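Local coordinates for putidaredoxin reductase (Pseudomonas putida, PDB 1Q1R), which probably passes electrons from NADH through its bound FAD to the iron-sulfur protein putidaredoxin, which serves the cytochrome P450cam monooxygenase, at residues 352-364 / 374-386. Numbering follows the deposited sequence.
Sequences VRGSLAQPDFSVF and VDTVNRPVEFNQS
In the C-terminal domain, strands 360-367 and 370-377 form an antiparallel hairpin, and helix 380-391 follows the second strand. Phe361 and Val377 make a hydrogen-bonded pair, with Val377 N 2.8 Å from Phe361 O. Val363 pairs with Asp375 in the same way. Val377 CB sits over the centre of one face of the Phe361 ring, and Leu356 CD2 covers the opposite face. Just after the second strand, Asn378 ND2 gives a bond of 2.8 Å to Pro359 O.

A salt-bridge network lies on the Ser362 side of the sheet. With CG anti to its carbonyl carbon (chi1 -69°), the outstretched Arg379 chain lays one guanidinium face over Phe361 CA. Its NE gives a bond of 2.8 Å to Asp360 OD1, entering from above the carboxylate plane. Arg379 NH1 gives a nearly straight bond (167°, 3.0 Å) to Glu382 OE1, which lies in the guanidinium plane. Ser362 OG gives a 2.7 Å bond to the anti lone pair of Glu382 OE1. Glu382 OE2 receives Arg353 NE at 2.7 Å, and a water also links this carboxylate to Arg353 NH2. Glu404 pairs with Arg379 NH2. A leucine in place of Arg379 would probably leave Asp360 without its charged mate and Glu382 less firmly fixed. This is a beta hairpin running into a helix, tied by a network of salt bridges, within the C-terminal domain of a glutathione reductase fold.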
loop_
_atom_site.group_PDB
_atom_site.type_symbol
_atom_site.label_atom_id
_atom_site.label_comp_id
_atom_site.label_asym_id
_atom_site.label_seq_id
_atom_site.Cartn_x
_atom_site.Cartn_y
_atom_site.Cartn_z
ATOM N N VAL A 352 1.650 -25.522 3.330
ATOM C CA VAL A 352 0.250 -25.148 3.282
ATOM C C VAL A 352 -0.518 -25.848 4.392
ATOM O O VAL A 352 -0.443 -27.066 4.540
ATOM C CB VAL A 352 -0.378 -25.527 1.924
ATOM C CG1 VAL A 352 -1.849 -25.120 1.894
ATOM C CG2 VAL A 352 0.399 -24.864 0.794
ATOM N N ARG A 353 -1.244 -25.063 5.178
ATOM C CA ARG A 353 -2.044 -25.592 6.267
ATOM C C ARG A 353 -3.494 -25.438 5.826
ATOM O O ARG A 353 -4.052 -24.340 5.860
ATOM C CB ARG A 353 -1.778 -24.798 7.550
ATOM C CG ARG A 353 -2.535 -25.303 8.769
ATOM C CD ARG A 353 -2.314 -24.378 9.960
ATOM N NE ARG A 353 -3.078 -24.801 11.126
ATOM C CZ ARG A 353 -2.693 -25.750 11.976
ATOM N NH1 ARG A 353 -1.538 -26.380 11.795
ATOM N NH2 ARG A 353 -3.467 -26.074 13.003
ATOM N N GLY A 354 -4.092 -26.546 5.405
ATOM C CA GLY A 354 -5.460 -26.526 4.921
ATOM C C GLY A 354 -5.420 -26.821 3.433
ATOM O O GLY A 354 -4.343 -27.019 2.876
ATOM N N SER A 355 -6.572 -26.848 2.776
ATOM C CA SER A 355 -6.607 -27.139 1.349
ATOM C C SER A 355 -6.686 -25.884 0.480
ATOM O O SER A 355 -7.446 -24.960 0.775
ATOM C CB SER A 355 -7.795 -28.049 1.027
ATOM O OG SER A 355 -7.889 -28.276 -0.370
ATOM N N LEU A 356 -5.891 -25.868 -0.586
ATOM C CA LEU A 356 -5.855 -24.751 -1.526
ATOM C C LEU A 356 -7.063 -24.791 -2.464
ATOM O O LEU A 356 -7.233 -23.908 -3.304
ATOM C CB LEU A 356 -4.570 -24.798 -2.360
ATOM C CG LEU A 356 -3.239 -24.577 -1.640
ATOM C CD1 LEU A 356 -2.089 -24.887 -2.587
ATOM C CD2 LEU A 356 -3.155 -23.147 -1.135
ATOM N N ALA A 357 -7.895 -25.818 -2.314
ATOM C CA ALA A 357 -9.087 -25.966 -3.145
ATOM C C ALA A 357 -10.270 -25.259 -2.500
ATOM O O ALA A 357 -11.405 -25.371 -2.966
ATOM C CB ALA A 357 -9.409 -27.445 -3.345
ATOM N N GLN A 358 -9.997 -24.532 -1.422
ATOM C CA GLN A 358 -11.038 -23.808 -0.705
ATOM C C GLN A 358 -10.434 -22.546 -0.092
ATOM O O GLN A 358 -9.279 -22.546 0.324
ATOM C CB GLN A 358 -11.614 -24.707 0.392
ATOM C CG GLN A 358 -12.811 -24.134 1.129
ATOM C CD GLN A 358 -13.308 -25.060 2.229
ATOM O OE1 GLN A 358 -14.275 -24.750 2.930
ATOM N NE2 GLN A 358 -12.644 -26.204 2.387
ATOM N N PRO A 359 -11.200 -21.442 -0.054
ATOM C CA PRO A 359 -10.666 -20.204 0.528
ATOM C C PRO A 359 -10.678 -20.332 2.045
ATOM O O PRO A 359 -11.479 -19.697 2.730
ATOM C CB PRO A 359 -11.641 -19.132 0.037
ATOM C CG PRO A 359 -12.253 -19.739 -1.195
ATOM C CD PRO A 359 -12.455 -21.174 -0.773
ATOM N N ASP A 360 -9.790 -21.174 2.558
ATOM C CA ASP A 360 -9.690 -21.419 3.987
ATOM C C ASP A 360 -8.390 -22.152 4.270
ATOM O O ASP A 360 -8.366 -23.375 4.402
ATOM C CB ASP A 360 -10.891 -22.251 4.446
ATOM C CG ASP A 360 -10.700 -22.837 5.823
ATOM O OD1 ASP A 360 -10.194 -22.126 6.716
ATOM O OD2 ASP A 360 -11.071 -24.015 6.015
ATOM N N PHE A 361 -7.304 -21.394 4.360
ATOM C CA PHE A 361 -6.001 -21.985 4.606
ATOM C C PHE A 361 -4.982 -20.925 4.970
ATOM O O PHE A 361 -5.256 -19.725 4.898
ATOM C CB PHE A 361 -5.530 -22.733 3.354
ATOM C CG PHE A 361 -5.431 -21.861 2.125
ATOM C CD1 PHE A 361 -4.352 -20.999 1.948
ATOM C CD2 PHE A 361 -6.424 -21.893 1.152
ATOM C CE1 PHE A 361 -4.264 -20.184 0.820
ATOM C CE2 PHE A 361 -6.347 -21.083 0.022
ATOM C CZ PHE A 361 -5.267 -20.226 -0.145
ATOM N N SER A 362 -3.804 -21.385 5.371
ATOM C CA SER A 362 -2.700 -20.509 5.720
ATOM C C SER A 362 -1.473 -21.064 5.011
ATOM O O SER A 362 -1.299 -22.282 4.922
ATOM C CB SER A 362 -2.469 -20.496 7.229
ATOM O OG SER A 362 -3.591 -19.958 7.906
ATOM N N VAL A 363 -0.634 -20.176 4.497
ATOM C CA VAL A 363 0.570 -20.597 3.799
ATOM C C VAL A 363 1.773 -20.026 4.529
ATOM O O VAL A 363 1.919 -18.802 4.659
ATOM C CB VAL A 363 0.573 -20.102 2.329
ATOM C CG1 VAL A 363 1.787 -20.651 1.591
ATOM C CG2 VAL A 363 -0.705 -20.544 1.630
ATOM N N PHE A 364 2.626 -20.918 5.020
ATOM C CA PHE A 364 3.816 -20.501 5.749
ATOM C C PHE A 364 5.032 -20.462 4.835
ATOM O O PHE A 364 5.333 -21.434 4.151
ATOM C CB PHE A 364 4.082 -21.453 6.927
ATOM C CG PHE A 364 2.982 -21.472 7.955
ATOM C CD1 PHE A 364 1.827 -22.220 7.747
ATOM C CD2 PHE A 364 3.088 -20.712 9.119
ATOM C CE1 PHE A 364 0.791 -22.208 8.680
ATOM C CE2 PHE A 364 2.058 -20.693 10.056
ATOM C CZ PHE A 364 0.908 -21.439 9.837
ATOM N N VAL A 374 3.466 -15.368 6.524
ATOM C CA VAL A 374 2.314 -16.248 6.431
ATOM C C VAL A 374 1.183 -15.514 5.735
ATOM O O VAL A 374 0.841 -14.389 6.103
ATOM C CB VAL A 374 1.810 -16.699 7.817
ATOM C CG1 VAL A 374 0.663 -17.692 7.647
ATOM C CG2 VAL A 374 2.948 -17.329 8.614
ATOM N N ASP A 375 0.627 -16.141 4.707
ATOM C CA ASP A 375 -0.500 -15.563 3.993
ATOM C C ASP A 375 -1.696 -16.372 4.491
ATOM O O ASP A 375 -1.699 -17.601 4.395
ATOM C CB ASP A 375 -0.347 -15.744 2.476
ATOM C CG ASP A 375 0.766 -14.880 1.879
ATOM O OD1 ASP A 375 1.141 -15.130 0.712
ATOM O OD2 ASP A 375 1.261 -13.956 2.559
ATOM N N THR A 376 -2.694 -15.699 5.051
ATOM C CA THR A 376 -3.875 -16.402 5.532
ATOM C C THR A 376 -5.090 -16.029 4.701
ATOM O O THR A 376 -5.257 -14.873 4.307
ATOM C CB THR A 376 -4.162 -16.089 7.015
ATOM O OG1 THR A 376 -4.461 -14.698 7.169
ATOM C CG2 THR A 376 -2.952 -16.442 7.871
ATOM N N VAL A 377 -5.928 -17.022 4.426
ATOM C CA VAL A 377 -7.142 -16.825 3.642
ATOM C C VAL A 377 -8.331 -17.255 4.490
ATOM O O VAL A 377 -8.555 -18.449 4.710
ATOM C CB VAL A 377 -7.096 -17.657 2.345
ATOM C CG1 VAL A 377 -8.425 -17.570 1.619
ATOM C CG2 VAL A 377 -5.964 -17.156 1.459
ATOM N N ASN A 378 -9.090 -16.269 4.962
ATOM C CA ASN A 378 -10.245 -16.503 5.824
ATOM C C ASN A 378 -9.839 -17.197 7.121
ATOM O O ASN A 378 -10.568 -18.038 7.639
ATOM C CB ASN A 378 -11.325 -17.329 5.110
ATOM C CG ASN A 378 -12.113 -16.512 4.091
ATOM O OD1 ASN A 378 -12.313 -15.304 4.261
ATOM N ND2 ASN A 378 -12.578 -17.172 3.039
ATOM N N ARG A 379 -8.671 -16.837 7.643
ATOM C CA ARG A 379 -8.187 -17.407 8.898
ATOM C C ARG A 379 -7.615 -16.319 9.803
ATOM O O ARG A 379 -6.404 -16.228 10.015
ATOM C CB ARG A 379 -7.139 -18.484 8.620
ATOM C CG ARG A 379 -7.740 -19.710 7.967
ATOM C CD ARG A 379 -6.898 -20.940 8.204
ATOM N NE ARG A 379 -7.548 -22.125 7.665
ATOM C CZ ARG A 379 -7.081 -23.363 7.795
ATOM N NH1 ARG A 379 -5.946 -23.590 8.453
ATOM N NH2 ARG A 379 -7.752 -24.374 7.259
ATOM N N PRO A 380 -8.498 -15.479 10.360
ATOM C CA PRO A 380 -8.120 -14.377 11.246
ATOM C C PRO A 380 -7.358 -14.790 12.504
ATOM O O PRO A 380 -6.458 -14.078 12.947
ATOM C CB PRO A 380 -9.465 -13.714 11.555
ATOM C CG PRO A 380 -10.435 -14.850 11.477
ATOM C CD PRO A 380 -9.966 -15.579 10.243
ATOM N N VAL A 381 -7.710 -15.936 13.079
ATOM C CA VAL A 381 -7.028 -16.387 14.284
ATOM C C VAL A 381 -5.606 -16.842 13.978
ATOM O O VAL A 381 -4.659 -16.435 14.660
ATOM C CB VAL A 381 -7.795 -17.535 14.977
ATOM C CG1 VAL A 381 -7.040 -17.983 16.224
ATOM C CG2 VAL A 381 -9.198 -17.066 15.350
ATOM N N GLU A 382 -5.445 -17.675 12.954
ATOM C CA GLU A 382 -4.107 -18.131 12.607
ATOM C C GLU A 382 -3.268 -16.941 12.146
ATOM O O GLU A 382 -2.041 -16.962 12.243
ATOM C CB GLU A 382 -4.158 -19.219 11.525
ATOM C CG GLU A 382 -4.979 -20.445 11.938
ATOM C CD GLU A 382 -4.642 -21.701 11.147
ATOM O OE1 GLU A 382 -4.298 -21.593 9.948
ATOM O OE2 GLU A 382 -4.740 -22.807 11.726
ATOM N N PHE A 383 -3.925 -15.895 11.653
ATOM C CA PHE A 383 -3.193 -14.705 11.228
ATOM C C PHE A 383 -2.612 -14.027 12.471
ATOM O O PHE A 383 -1.416 -13.734 12.541
ATOM C CB PHE A 383 -4.114 -13.726 10.496
ATOM C CG PHE A 383 -3.452 -12.420 10.167
ATOM C CD1 PHE A 383 -2.417 -12.366 9.238
ATOM C CD2 PHE A 383 -3.827 -11.252 10.824
ATOM C CE1 PHE A 383 -1.760 -11.168 8.971
ATOM C CE2 PHE A 383 -3.176 -10.048 10.565
ATOM C CZ PHE A 383 -2.139 -10.008 9.636
ATOM N N ASN A 384 -3.464 -13.776 13.456
ATOM C CA ASN A 384 -3.010 -13.145 14.690
ATOM C C ASN A 384 -1.928 -13.994 15.352
ATOM O O ASN A 384 -0.923 -13.473 15.835
ATOM C CB ASN A 384 -4.188 -12.948 15.643
ATOM C CG ASN A 384 -5.021 -11.727 15.297
ATOM O OD1 ASN A 384 -6.168 -11.597 15.732
ATOM N ND2 ASN A 384 -4.440 -10.813 14.527
ATOM N N GLN A 385 -2.123 -15.307 15.362
ATOM C CA GLN A 385 -1.138 -16.196 15.965
ATOM C C GLN A 385 0.172 -16.156 15.185
ATOM O O GLN A 385 1.250 -16.239 15.771
ATOM C CB GLN A 385 -1.678 -17.629 16.020
ATOM C CG GLN A 385 -2.927 -17.766 16.872
ATOM C CD GLN A 385 -3.536 -19.153 16.809
ATOM O OE1 GLN A 385 -3.785 -19.684 15.726
ATOM N NE2 GLN A 385 -3.791 -19.743 17.974
ATOM N N SER A 386 0.076 -16.019 13.865
ATOM C CA SER A 386 1.265 -15.974 13.021
ATOM C C SER A 386 2.087 -14.706 13.241
ATOM O O SER A 386 3.308 -14.725 13.088
ATOM C CB SER A 386 0.881 -16.100 11.544
ATOM O OG SER A 386 0.332 -17.381 11.271
HETATM O O HOH W 1 -4.898 -23.726 14.163
#